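Sugar ABC transporter, periplasmic sugar-binding protein (Caulobacter crescentus, PDB 4IRX) binds myo-inositol in the periplasm, probably to deliver it to an ABC transporter for uptake into the cell. Local coordinates at residues 74-79 with 98-103; 133-138 with 193-198; 66-71 with 88-93; 119-124 with 155-160. All coordinates share one frame; numbering follows the deposited sequence.

Contact 1 (74-79 with 98-103)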
loop_
_atom_site.group_PDB
_atom_site.type_symbol
_atom_site.label_atom_id
_atom_site.label_comp_id
_atom_site.label_asym_id
_atom_site.label_seq_id
_atom_site.Cartn_x
_atom_site.Cartn_y
_atom_site.Cartn_z
ATOM N N ASP A 74 -7.239 -9.166 2.872
ATOM C CA ASP A 74 -8.517 -8.586 2.499
ATOM C C ASP A 74 -9.121 -7.948 3.759
ATOM O O ASP A 74 -9.273 -8.605 4.795
ATOM C CB ASP A 74 -9.429 -9.688 1.937
ATOM C CG ASP A 74 -10.732 -9.153 1.411
ATOM O OD1 ASP A 74 -11.590 -8.753 2.221
ATOM O OD2 ASP A 74 -10.918 -9.149 0.171
ATOM N N SER A 75 -9.440 -6.666 3.668
ATOM C CA SER A 75 -9.846 -5.871 4.820
ATOM C C SER A 75 -11.133 -6.360 5.476
ATOM O O SER A 75 -11.260 -6.321 6.707
ATOM C CB SER A 75 -9.957 -4.392 4.453
ATOM O OG SER A 75 -8.664 -3.820 4.214
ATOM N N LYS A 76 -12.079 -6.846 4.674
ATOM C CA LYS A 76 -13.322 -7.393 5.221
ATOM C C LYS A 76 -13.189 -8.833 5.663
ATOM O O LYS A 76 -13.792 -9.223 6.674
ATOM C CB LYS A 76 -14.443 -7.310 4.182
ATOM C CG LYS A 76 -14.811 -5.920 3.740
ATOM C CD LYS A 76 -15.369 -5.112 4.888
ATOM C CE LYS A 76 -15.971 -3.807 4.385
ATOM N NZ LYS A 76 -16.993 -4.084 3.345
ATOM N N ALA A 77 -12.415 -9.629 4.932
ATOM C CA ALA A 77 -12.312 -11.064 5.187
ATOM C C ALA A 77 -11.624 -11.405 6.509
ATOM O O ALA A 77 -11.833 -12.467 7.075
ATOM C CB ALA A 77 -11.613 -11.776 4.028
ATOM N N LEU A 78 -10.835 -10.475 7.023
ATOM C CA LEU A 78 -10.112 -10.711 8.264
ATOM C C LEU A 78 -10.849 -10.186 9.495
ATOM O O LEU A 78 -10.344 -10.286 10.612
ATOM C CB LEU A 78 -8.711 -10.089 8.173
ATOM C CG LEU A 78 -7.608 -11.009 7.623
ATOM C CD1 LEU A 78 -7.213 -12.015 8.674
ATOM C CD2 LEU A 78 -8.032 -11.711 6.348
ATOM N N ALA A 79 -12.036 -9.615 9.299
ATOM C CA ALA A 79 -12.789 -9.025 10.405
ATOM C C ALA A 79 -13.190 -10.074 11.450
ATOM O O ALA A 79 -13.131 -9.828 12.657
ATOM C CB ALA A 79 -14.013 -8.278 9.890
ATOM N N ASN A 98 -6.693 -1.475 6.470
ATOM C CA ASN A 98 -7.466 -1.682 7.685
ATOM C C ASN A 98 -8.217 -3.009 7.732
ATOM O O ASN A 98 -8.182 -3.795 6.799
ATOM C CB ASN A 98 -8.379 -0.476 7.971
ATOM C CG ASN A 98 -9.503 -0.314 6.959
ATOM O OD1 ASN A 98 -10.089 -1.296 6.491
ATOM N ND2 ASN A 98 -9.824 0.946 6.634
ATOM N N ILE A 99 -8.823 -3.284 8.878
ATOM C CA ILE A 99 -9.779 -4.373 9.009
ATOM C C ILE A 99 -11.107 -3.719 9.314
ATOM O O ILE A 99 -11.189 -2.857 10.198
ATOM C CB ILE A 99 -9.381 -5.319 10.142
ATOM C CG1 ILE A 99 -8.122 -6.105 9.752
ATOM C CG2 ILE A 99 -10.542 -6.258 10.476
ATOM C CD1 ILE A 99 -7.580 -6.978 10.833
ATOM N N ALA A 100 -12.157 -4.117 8.598
ATOM C CA ALA A 100 -13.440 -3.423 8.700
ATOM C C ALA A 100 -14.636 -4.362 8.615
ATOM O O ALA A 100 -14.554 -5.452 8.039
ATOM C CB ALA A 100 -13.541 -2.330 7.624
ATOM N N GLY A 101 -15.727 -3.947 9.245
ATOM C CA GLY A 101 -16.984 -4.662 9.122
ATOM C C GLY A 101 -17.260 -5.644 10.234
ATOM O O GLY A 101 -18.277 -6.340 10.211
ATOM N N GLY A 102 -16.387 -5.683 11.233
ATOM C CA GLY A 102 -16.597 -6.582 12.349
ATOM C C GLY A 102 -17.319 -5.931 13.506
ATOM O O GLY A 102 -17.738 -4.777 13.437
ATOM N N LYS A 103 -17.450 -6.704 14.573
ATOM C CA LYS A 103 -18.085 -6.287 15.809
ATOM C C LYS A 103 -17.233 -5.209 16.466
ATOM O O LYS A 103 -17.733 -4.201 16.956
ATOM C CB LYS A 103 -18.175 -7.515 16.717
ATOM C CG LYS A 103 -19.173 -7.479 17.848
ATOM C CD LYS A 103 -19.271 -8.888 18.445
ATOM C CE LYS A 103 -20.214 -8.953 19.636
ATOM N NZ LYS A 103 -19.839 -7.979 20.703
HETATM O O HOH W 1 -16.332 -7.491 7.659
#
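The side chain of A79 lies over the backbone of A100 to G102: its CB sits 3.4 Å from A100 O, and CG2 of I99 packs against its CA. The contact joins two loops of a Rossmann-like periplasmic binding protein domain, one following strand 67-70 and leading into helix 79-87, the other following strand 91-95. Residues 76-79 form a type I turn at the head of that helix. Just before it, OD1 of D74 accepts from A77 N in an Asx motif, with a weaker bond from K76 N. The loops are joined by two direct hydrogen bonds. A100 N gives a fairly straight one (162°) to S75 O, approaching from above the carbonyl plane, and S75 OG donates to N98 O at 2.6 Å. OG stands anti to the carbonyl carbon (chi1 -70°), and S144 N of the facing lobe also bonds to it. An alanine in place of S75 would probably leave N98 O and S144 N without this shared partner and weaken the junction; the S75 side chain is about 8 Å from the bound myo-inositol. At G101 (phi 96°) a CB would be jammed against the preceding carbonyl oxygen and come tight on CD of K76. A water bridges the two loops, donating to K76 O and, at 2.7 Å, to A100 O.

Contact 2 (133-138 with 193-198)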
loop_
_atom_site.group_PDB
_atom_site.type_symbol
_atom_site.label_atom_id
_atom_site.label_comp_id
_atom_site.label_asym_id
_atom_site.label_seq_id
_atom_site.Cartn_x
_atom_site.Cartn_y
_atom_site.Cartn_z
ATOM N N ARG A 133 -7.301 11.791 -21.091
ATOM C CA ARG A 133 -7.707 10.380 -21.100
ATOM C C ARG A 133 -6.834 9.618 -20.119
ATOM O O ARG A 133 -5.599 9.632 -20.253
ATOM C CB ARG A 133 -7.532 9.786 -22.500
ATOM C CG ARG A 133 -8.482 10.366 -23.500
ATOM C CD ARG A 133 -8.122 9.983 -24.933
ATOM N NE ARG A 133 -8.120 8.538 -25.114
ATOM C CZ ARG A 133 -9.222 7.832 -25.349
ATOM N NH1 ARG A 133 -10.393 8.453 -25.440
ATOM N NH2 ARG A 133 -9.158 6.515 -25.506
ATOM N N VAL A 134 -7.465 8.987 -19.116
ATOM C CA VAL A 134 -6.785 8.379 -17.988
ATOM C C VAL A 134 -7.075 6.882 -17.897
ATOM O O VAL A 134 -8.221 6.444 -18.026
ATOM C CB VAL A 134 -7.245 9.067 -16.652
ATOM C CG1 VAL A 134 -6.534 8.476 -15.434
ATOM C CG2 VAL A 134 -7.026 10.577 -16.721
ATOM N N VAL A 135 -6.022 6.106 -17.656
ATOM C CA VAL A 135 -6.140 4.682 -17.338
ATOM C C VAL A 135 -5.802 4.516 -15.869
ATOM O O VAL A 135 -4.837 5.107 -15.387
ATOM C CB VAL A 135 -5.149 3.856 -18.205
ATOM C CG1 VAL A 135 -5.083 2.385 -17.743
ATOM C CG2 VAL A 135 -5.589 3.910 -19.644
ATOM N N VAL A 136 -6.589 3.721 -15.143
ATOM C CA VAL A 136 -6.306 3.474 -13.725
ATOM C C VAL A 136 -5.991 1.994 -13.534
ATOM O O VAL A 136 -6.768 1.130 -13.943
ATOM C CB VAL A 136 -7.491 3.936 -12.811
ATOM C CG1 VAL A 136 -7.162 3.690 -11.309
ATOM C CG2 VAL A 136 -7.815 5.392 -13.089
ATOM N N ILE A 137 -4.800 1.706 -13.005
ATOM C CA ILE A 137 -4.369 0.335 -12.718
ATOM C C ILE A 137 -4.292 0.179 -11.193
ATOM O O ILE A 137 -3.500 0.842 -10.524
ATOM C CB ILE A 137 -2.973 0.028 -13.319
ATOM C CG1 ILE A 137 -2.955 0.331 -14.826
ATOM C CG2 ILE A 137 -2.567 -1.407 -13.002
ATOM C CD1 ILE A 137 -3.804 -0.589 -15.663
ATOM N N THR A 138 -5.150 -0.672 -10.636
ATOM C CA THR A 138 -5.327 -0.727 -9.182
ATOM C C THR A 138 -4.485 -1.807 -8.506
ATOM O O THR A 138 -4.103 -2.807 -9.130
ATOM C CB THR A 138 -6.804 -0.934 -8.771
ATOM O OG1 THR A 138 -7.198 -2.291 -9.059
ATOM C CG2 THR A 138 -7.717 0.035 -9.514
ATOM N N THR A 193 -5.989 6.078 -30.082
ATOM C CA THR A 193 -6.107 7.228 -29.185
ATOM C C THR A 193 -5.503 6.885 -27.822
ATOM O O THR A 193 -6.244 6.647 -26.869
ATOM C CB THR A 193 -7.581 7.679 -28.980
ATOM O OG1 THR A 193 -8.354 6.619 -28.404
ATOM C CG2 THR A 193 -8.225 8.106 -30.289
ATOM N N PRO A 194 -4.158 6.854 -27.733
ATOM C CA PRO A 194 -3.506 6.451 -26.487
ATOM C C PRO A 194 -3.843 7.360 -25.317
ATOM O O PRO A 194 -4.211 8.530 -25.510
ATOM C CB PRO A 194 -2.005 6.517 -26.813
ATOM C CG PRO A 194 -1.892 7.281 -28.061
ATOM C CD PRO A 194 -3.181 7.124 -28.800
ATOM N N PRO A 195 -3.775 6.817 -24.098
ATOM C CA PRO A 195 -4.105 7.632 -22.933
ATOM C C PRO A 195 -3.047 8.691 -22.700
ATOM O O PRO A 195 -1.870 8.565 -23.091
ATOM C CB PRO A 195 -4.087 6.620 -21.779
ATOM C CG PRO A 195 -3.075 5.576 -22.243
ATOM C CD PRO A 195 -3.280 5.473 -23.730
ATOM N N ASP A 196 -3.458 9.745 -22.021
ATOM C CA ASP A 196 -2.518 10.754 -21.574
ATOM C C ASP A 196 -1.774 10.346 -20.312
ATOM O O ASP A 196 -0.614 10.664 -20.123
ATOM C CB ASP A 196 -3.270 12.062 -21.285
ATOM C CG ASP A 196 -3.851 12.664 -22.527
ATOM O OD1 ASP A 196 -3.031 13.118 -23.353
ATOM O OD2 ASP A 196 -5.098 12.679 -22.707
ATOM N N VAL A 197 -2.475 9.657 -19.419
ATOM C CA VAL A 197 -1.956 9.349 -18.100
ATOM C C VAL A 197 -2.373 7.942 -17.719
ATOM O O VAL A 197 -3.509 7.543 -17.954
ATOM C CB VAL A 197 -2.507 10.321 -17.028
ATOM C CG1 VAL A 197 -2.014 9.942 -15.589
ATOM C CG2 VAL A 197 -2.169 11.758 -17.383
ATOM N N ILE A 198 -1.418 7.188 -17.183
ATOM C CA ILE A 198 -1.690 5.900 -16.549
ATOM C C ILE A 198 -1.393 6.092 -15.054
ATOM O O ILE A 198 -0.233 6.256 -14.634
ATOM C CB ILE A 198 -0.798 4.780 -17.137
ATOM C CG1 ILE A 198 -0.936 4.753 -18.653
ATOM C CG2 ILE A 198 -1.232 3.442 -16.589
ATOM C CD1 ILE A 198 -0.040 3.741 -19.352
#
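Parallel strand pairing in the four-stranded sheet of one lobe of this periplasmic binding protein brings strand 132-138 beside the start of strand 197-200. V134 pairs with V197 and V135 with I198, and V135 N donates to V197 O at 2.9 Å in a nearly straight bond (170°). At the entry to strand 197-200 the carbonyl oxygen of R133 is gripped twice, by V197 N in its plane and by D196 N at 2.8 Å. The same arginine gives its own backbone N-H to the anti lone pair of D196 OD2, at 2.9 Å and 174°. The R133 side chain bends at chi3 (59°), and NE and NH2 both make weak bonds to T193 O, while T193 OG1 sits over one face of the guanidinium. An alanine at R133 would probably leave T193 O without these two donors and the loop before the strand less firmly tied, though the backbone bonds to D196 and V197 could remain. On the side of the sheet facing helix 176-189, CG2 of V135 meets CB of P195 at 3.8 Å, and CG2 of I198 lies 4.0 Å from CG1 of I137.

Contact 3 (66-71 with 88-93)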
loop_
_atom_site.group_PDB
_atom_site.type_symbol
_atom_site.label_atom_id
_atom_site.label_comp_id
_atom_site.label_asym_id
_atom_site.label_seq_id
_atom_site.Cartn_x
_atom_site.Cartn_y
_atom_site.Cartn_z
ATOM N N LYS A 66 -0.079 -11.681 22.633
ATOM C CA LYS A 66 -1.006 -10.757 23.278
ATOM C C LYS A 66 -1.240 -9.503 22.450
ATOM O O LYS A 66 -2.226 -8.791 22.674
ATOM C CB LYS A 66 -0.569 -10.405 24.714
ATOM C CG LYS A 66 -0.386 -11.613 25.631
ATOM C CD LYS A 66 -1.694 -12.366 25.804
ATOM C CE LYS A 66 -2.659 -11.633 26.710
ATOM N NZ LYS A 66 -3.929 -12.403 26.885
ATOM N N VAL A 67 -0.333 -9.220 21.504
ATOM C CA VAL A 67 -0.570 -8.184 20.494
ATOM C C VAL A 67 -0.152 -8.703 19.143
ATOM O O VAL A 67 0.917 -9.318 19.009
ATOM C CB VAL A 67 0.223 -6.884 20.771
ATOM C CG1 VAL A 67 -0.177 -5.826 19.752
ATOM C CG2 VAL A 67 -0.017 -6.394 22.180
ATOM N N VAL A 68 -1.005 -8.489 18.147
ATOM C CA VAL A 68 -0.700 -8.869 16.773
ATOM C C VAL A 68 -0.853 -7.639 15.905
ATOM O O VAL A 68 -1.808 -6.867 16.074
ATOM C CB VAL A 68 -1.613 -10.006 16.265
ATOM C CG1 VAL A 68 -1.251 -10.343 14.848
ATOM C CG2 VAL A 68 -1.422 -11.242 17.119
ATOM N N ILE A 69 0.117 -7.409 15.021
ATOM C CA ILE A 69 0.027 -6.358 14.011
ATOM C C ILE A 69 -0.254 -7.048 12.706
ATOM O O ILE A 69 0.438 -7.982 12.348
ATOM C CB ILE A 69 1.339 -5.574 13.913
ATOM C CG1 ILE A 69 1.650 -4.896 15.260
ATOM C CG2 ILE A 69 1.285 -4.573 12.796
ATOM C CD1 ILE A 69 3.077 -4.310 15.337
ATOM N N VAL A 70 -1.304 -6.630 12.021
ATOM C CA VAL A 70 -1.722 -7.336 10.811
ATOM C C VAL A 70 -1.923 -6.397 9.620
ATOM O O VAL A 70 -2.535 -5.330 9.728
ATOM C CB VAL A 70 -2.997 -8.184 11.086
ATOM C CG1 VAL A 70 -4.110 -7.339 11.679
ATOM C CG2 VAL A 70 -3.473 -8.912 9.831
ATOM N N ALA A 71 -1.352 -6.791 8.488
ATOM C CA ALA A 71 -1.697 -6.174 7.202
ATOM C C ALA A 71 -2.573 -7.210 6.506
ATOM O O ALA A 71 -2.048 -8.166 5.915
ATOM C CB ALA A 71 -0.448 -5.867 6.376
ATOM N N GLN A 88 -10.570 -13.254 22.763
ATOM C CA GLN A 88 -9.621 -14.069 23.517
ATOM C C GLN A 88 -8.637 -13.215 24.306
ATOM O O GLN A 88 -7.737 -13.756 24.947
ATOM C CB GLN A 88 -8.759 -14.899 22.576
ATOM C CG GLN A 88 -9.466 -15.918 21.766
ATOM C CD GLN A 88 -8.485 -16.676 20.925
ATOM O OE1 GLN A 88 -7.499 -17.203 21.439
ATOM N NE2 GLN A 88 -8.717 -16.702 19.618
ATOM N N GLY A 89 -8.757 -11.895 24.216
ATOM C CA GLY A 89 -7.835 -11.020 24.922
ATOM C C GLY A 89 -6.531 -10.736 24.183
ATOM O O GLY A 89 -5.534 -10.367 24.799
ATOM N N VAL A 90 -6.525 -10.922 22.864
ATOM C CA VAL A 90 -5.363 -10.541 22.054
ATOM C C VAL A 90 -5.665 -9.214 21.397
ATOM O O VAL A 90 -6.682 -9.079 20.690
ATOM C CB VAL A 90 -5.088 -11.584 20.981
ATOM C CG1 VAL A 90 -3.854 -11.185 20.131
ATOM C CG2 VAL A 90 -4.882 -12.952 21.617
ATOM N N ALA A 91 -4.813 -8.223 21.644
ATOM C CA ALA A 91 -5.000 -6.912 21.015
ATOM C C ALA A 91 -4.556 -6.987 19.552
ATOM O O ALA A 91 -3.547 -7.613 19.216
ATOM C CB ALA A 91 -4.235 -5.843 21.751
ATOM N N VAL A 92 -5.340 -6.364 18.693
ATOM C CA VAL A 92 -5.068 -6.324 17.264
ATOM C C VAL A 92 -4.953 -4.886 16.770
ATOM O O VAL A 92 -5.799 -4.023 17.072
ATOM C CB VAL A 92 -6.188 -7.053 16.480
ATOM C CG1 VAL A 92 -5.940 -7.007 14.948
ATOM C CG2 VAL A 92 -6.325 -8.508 16.958
ATOM N N ILE A 93 -3.904 -4.630 16.002
ATOM C CA ILE A 93 -3.763 -3.363 15.305
ATOM C C ILE A 93 -3.425 -3.659 13.834
ATOM O O ILE A 93 -2.638 -4.563 13.535
ATOM C CB ILE A 93 -2.725 -2.457 16.006
ATOM C CG1 ILE A 93 -2.673 -1.055 15.383
ATOM C CG2 ILE A 93 -1.374 -3.122 16.022
ATOM C CD1 ILE A 93 -1.962 -0.051 16.281
HETATM O O HOH W 2 -4.993 -14.374 25.025
HETATM O O HOH W 3 -5.773 -10.490 27.929
#
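CG1 of I69 meets CG2 of I93 at 3.6 Å, the two isoleucines lying side by side and pointing the same way from neighbouring parallel strands. I93 presents CG2 from between its own backbone N and carbonyl carbon, CG1 being the branch anti to the nitrogen (chi1 -174°). V67 and A91 share this face of the sheet. On the other, CG1 of V90 touches CG2 of V68 at 3.9 Å, and in one of its two conformers V70 may also touch V92. These side chains are set in register by four backbone hydrogen bonds: A91 N to K66 O at 2.8 Å, V68 N to A91 O, I93 N to V68 O, and V70 N to I93 O. The last three are received nearly along the C=O axis, whereas A91 N approaches K66 O from above the carbonyl plane. At the outer end, G89 closes helix 79-87 with a Schellman motif, its positive phi of 85° turning the chain back toward the sheet. The chain of K66 folds over at chi2 and chi3, and NZ makes a weak bond to G89 O. Two waters help hold that ammonium, one linking it to Q88 O and the other to G89 O.

Strand 67-70, helix 79-87 and strand 91-95 form a beta-alpha-beta crossover of the Rossmann-like lobe. L85 of that helix packs on V68, V90 and V92, and helix 50-62 adds cover on the same side. Helix 251-268 covers the opposite face through V67, A91 and I93, while strand 10-15 bonds to the other edge of strand 67-70.

Contact 4 (119-124 with 155-160)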
loop_
_atom_site.group_PDB
_atom_site.type_symbol
_atom_site.label_atom_id
_atom_site.label_comp_id
_atom_site.label_asym_id
_atom_site.label_seq_id
_atom_site.Cartn_x
_atom_site.Cartn_y
_atom_site.Cartn_z
ATOM N N ALA A 119 -4.615 13.190 -4.476
ATOM C CA ALA A 119 -3.404 13.895 -4.938
ATOM C C ALA A 119 -3.026 13.528 -6.367
ATOM O O ALA A 119 -2.637 14.386 -7.163
ATOM C CB ALA A 119 -2.227 13.599 -4.015
HETATM N N MSE A 120 -3.107 12.242 -6.680
HETATM C CA MSE A 120 -2.837 11.784 -8.061
HETATM C C MSE A 120 -3.800 12.419 -9.051
HETATM O O MSE A 120 -3.390 12.921 -10.087
HETATM C CB MSE A 120 -3.016 10.263 -8.147
HETATM C CG MSE A 120 -2.112 9.466 -7.213
HETATM SE SE MSE A 120 -2.470 7.548 -7.348
HETATM C CE MSE A 120 -1.186 7.086 -8.755
ATOM N N ALA A 121 -5.095 12.368 -8.751
ATOM C CA ALA A 121 -6.095 12.932 -9.655
ATOM C C ALA A 121 -5.964 14.456 -9.756
ATOM O O ALA A 121 -6.161 15.019 -10.833
ATOM C CB ALA A 121 -7.536 12.544 -9.189
ATOM N N ASP A 122 -5.652 15.113 -8.641
ATOM C CA ASP A 122 -5.502 16.572 -8.632
ATOM C C ASP A 122 -4.329 16.959 -9.516
ATOM O O ASP A 122 -4.391 17.969 -10.222
ATOM C CB ASP A 122 -5.344 17.145 -7.208
ATOM C CG ASP A 122 -6.649 17.181 -6.426
ATOM O OD1 ASP A 122 -7.738 16.993 -7.006
ATOM O OD2 ASP A 122 -6.565 17.375 -5.188
ATOM N N TRP A 123 -3.278 16.150 -9.500
ATOM C CA TRP A 123 -2.169 16.355 -10.419
ATOM C C TRP A 123 -2.620 16.301 -11.877
ATOM O O TRP A 123 -2.193 17.128 -12.712
ATOM C CB TRP A 123 -1.005 15.363 -10.160
ATOM C CG TRP A 123 0.130 15.556 -11.130
ATOM C CD1 TRP A 123 1.235 16.338 -10.979
ATOM C CD2 TRP A 123 0.223 14.969 -12.430
ATOM N NE1 TRP A 123 2.021 16.268 -12.116
ATOM C CE2 TRP A 123 1.422 15.427 -13.018
ATOM C CE3 TRP A 123 -0.588 14.094 -13.151
ATOM C CZ2 TRP A 123 1.824 15.036 -14.308
ATOM C CZ3 TRP A 123 -0.183 13.700 -14.433
ATOM C CH2 TRP A 123 1.009 14.173 -14.987
ATOM N N VAL A 124 -3.456 15.322 -12.208
ATOM C CA VAL A 124 -3.968 15.205 -13.572
ATOM C C VAL A 124 -4.764 16.467 -13.943
ATOM O O VAL A 124 -4.571 17.038 -15.014
ATOM C CB VAL A 124 -4.865 13.952 -13.757
ATOM C CG1 VAL A 124 -5.459 13.943 -15.159
ATOM C CG2 VAL A 124 -4.047 12.681 -13.467
ATOM N N ASP A 155 -12.781 10.794 -6.953
ATOM C CA ASP A 155 -13.202 12.105 -6.432
ATOM C C ASP A 155 -12.577 13.246 -7.250
ATOM O O ASP A 155 -13.276 14.171 -7.675
ATOM C CB ASP A 155 -12.772 12.314 -4.973
ATOM C CG ASP A 155 -13.532 11.449 -3.967
ATOM O OD1 ASP A 155 -14.591 10.888 -4.294
ATOM O OD2 ASP A 155 -13.015 11.321 -2.820
ATOM N N GLY A 156 -11.267 13.167 -7.490
ATOM C CA GLY A 156 -10.584 14.255 -8.154
ATOM C C GLY A 156 -10.945 14.352 -9.625
ATOM O O GLY A 156 -11.114 15.456 -10.145
ATOM N N LEU A 157 -11.085 13.210 -10.292
ATOM C CA LEU A 157 -11.478 13.248 -11.690
ATOM C C LEU A 157 -12.957 13.635 -11.891
ATOM O O LEU A 157 -13.274 14.333 -12.852
ATOM C CB LEU A 157 -11.141 11.922 -12.403
ATOM C CG LEU A 157 -9.638 11.580 -12.345
ATOM C CD1 LEU A 157 -9.371 10.278 -13.099
ATOM C CD2 LEU A 157 -8.782 12.732 -12.891
ATOM N N ALA A 158 -13.844 13.220 -10.983
ATOM C CA ALA A 158 -15.242 13.634 -11.038
ATOM C C ALA A 158 -15.308 15.142 -10.852
ATOM O O ALA A 158 -16.088 15.827 -11.515
ATOM C CB ALA A 158 -16.050 12.950 -9.973
ATOM N N ALA A 159 -14.465 15.658 -9.957
ATOM C CA ALA A 159 -14.434 17.103 -9.724
ATOM C C ALA A 159 -13.971 17.863 -10.943
ATOM O O ALA A 159 -14.416 18.984 -11.203
ATOM C CB ALA A 159 -13.515 17.418 -8.564
ATOM N N GLY A 160 -13.069 17.257 -11.711
ATOM C CA GLY A 160 -12.621 17.855 -12.950
ATOM C C GLY A 160 -13.686 17.870 -14.031
ATOM O O GLY A 160 -13.720 18.776 -14.873
HETATM O O HOH W 4 -9.750 17.598 -8.838
#
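OD1 of D122 is held by two groups: a water that donates to it at 2.8 Å, and NE of R118, one turn earlier in the same helix, through a salt bridge. The water also donates to G156 O at 2.9 Å, bridging helix 113-127 to helix 144-160; the segments make no direct hydrogen bond. Beside that bridge the helices pack through very small residues. CB of A121 points at the backbone of the other helix, 3.6 Å from G156 CA and 3.8 Å from L157 N. A CB on G156 would collide with it, and the absence of a side chain there allows this closeness; the axes of the two short segments approach to 8.0 Å, 29° apart in direction. L157 completes the packing: CG stands anti to the carbonyl carbon (chi1 -59°), itself near CB of A121, and CD2 lies 3.9 Å from CB of A121 and 4.2 Å from CB of V124. The pair belongs to the helical layer on one face of the four-stranded parallel sheet. Strand 132-138 connects the two helices in the chain and lies beneath both, V134 touching L157, while V124 rests on V197 and L199 of strand 197-200 and W123 reaches K224 and I226 of strand 224-226.

Overall arrangement
The four contacts fall into two groups, one for each lobe of the binding protein. Contacts 1 and 3 share the lobe with the seven-stranded mixed sheet; their centres are about 13 Å apart, their segments alternate along the chain, and they touch where I99 packs on V70. Contacts 2 and 4 come later in the chain, also alternate, and have centres about 13 Å apart in the lobe of the four-stranded parallel sheet, where V124 packs on V134 and V197, and L157 on V134. Contacts 2 and 3 are farthest apart, about 40 Å between centres. Myo-inositol binds between the lobes; contact 1 sits at the lobe-lobe junction by the pocket, while contacts 2, 3 and 4 are packing within the lobes.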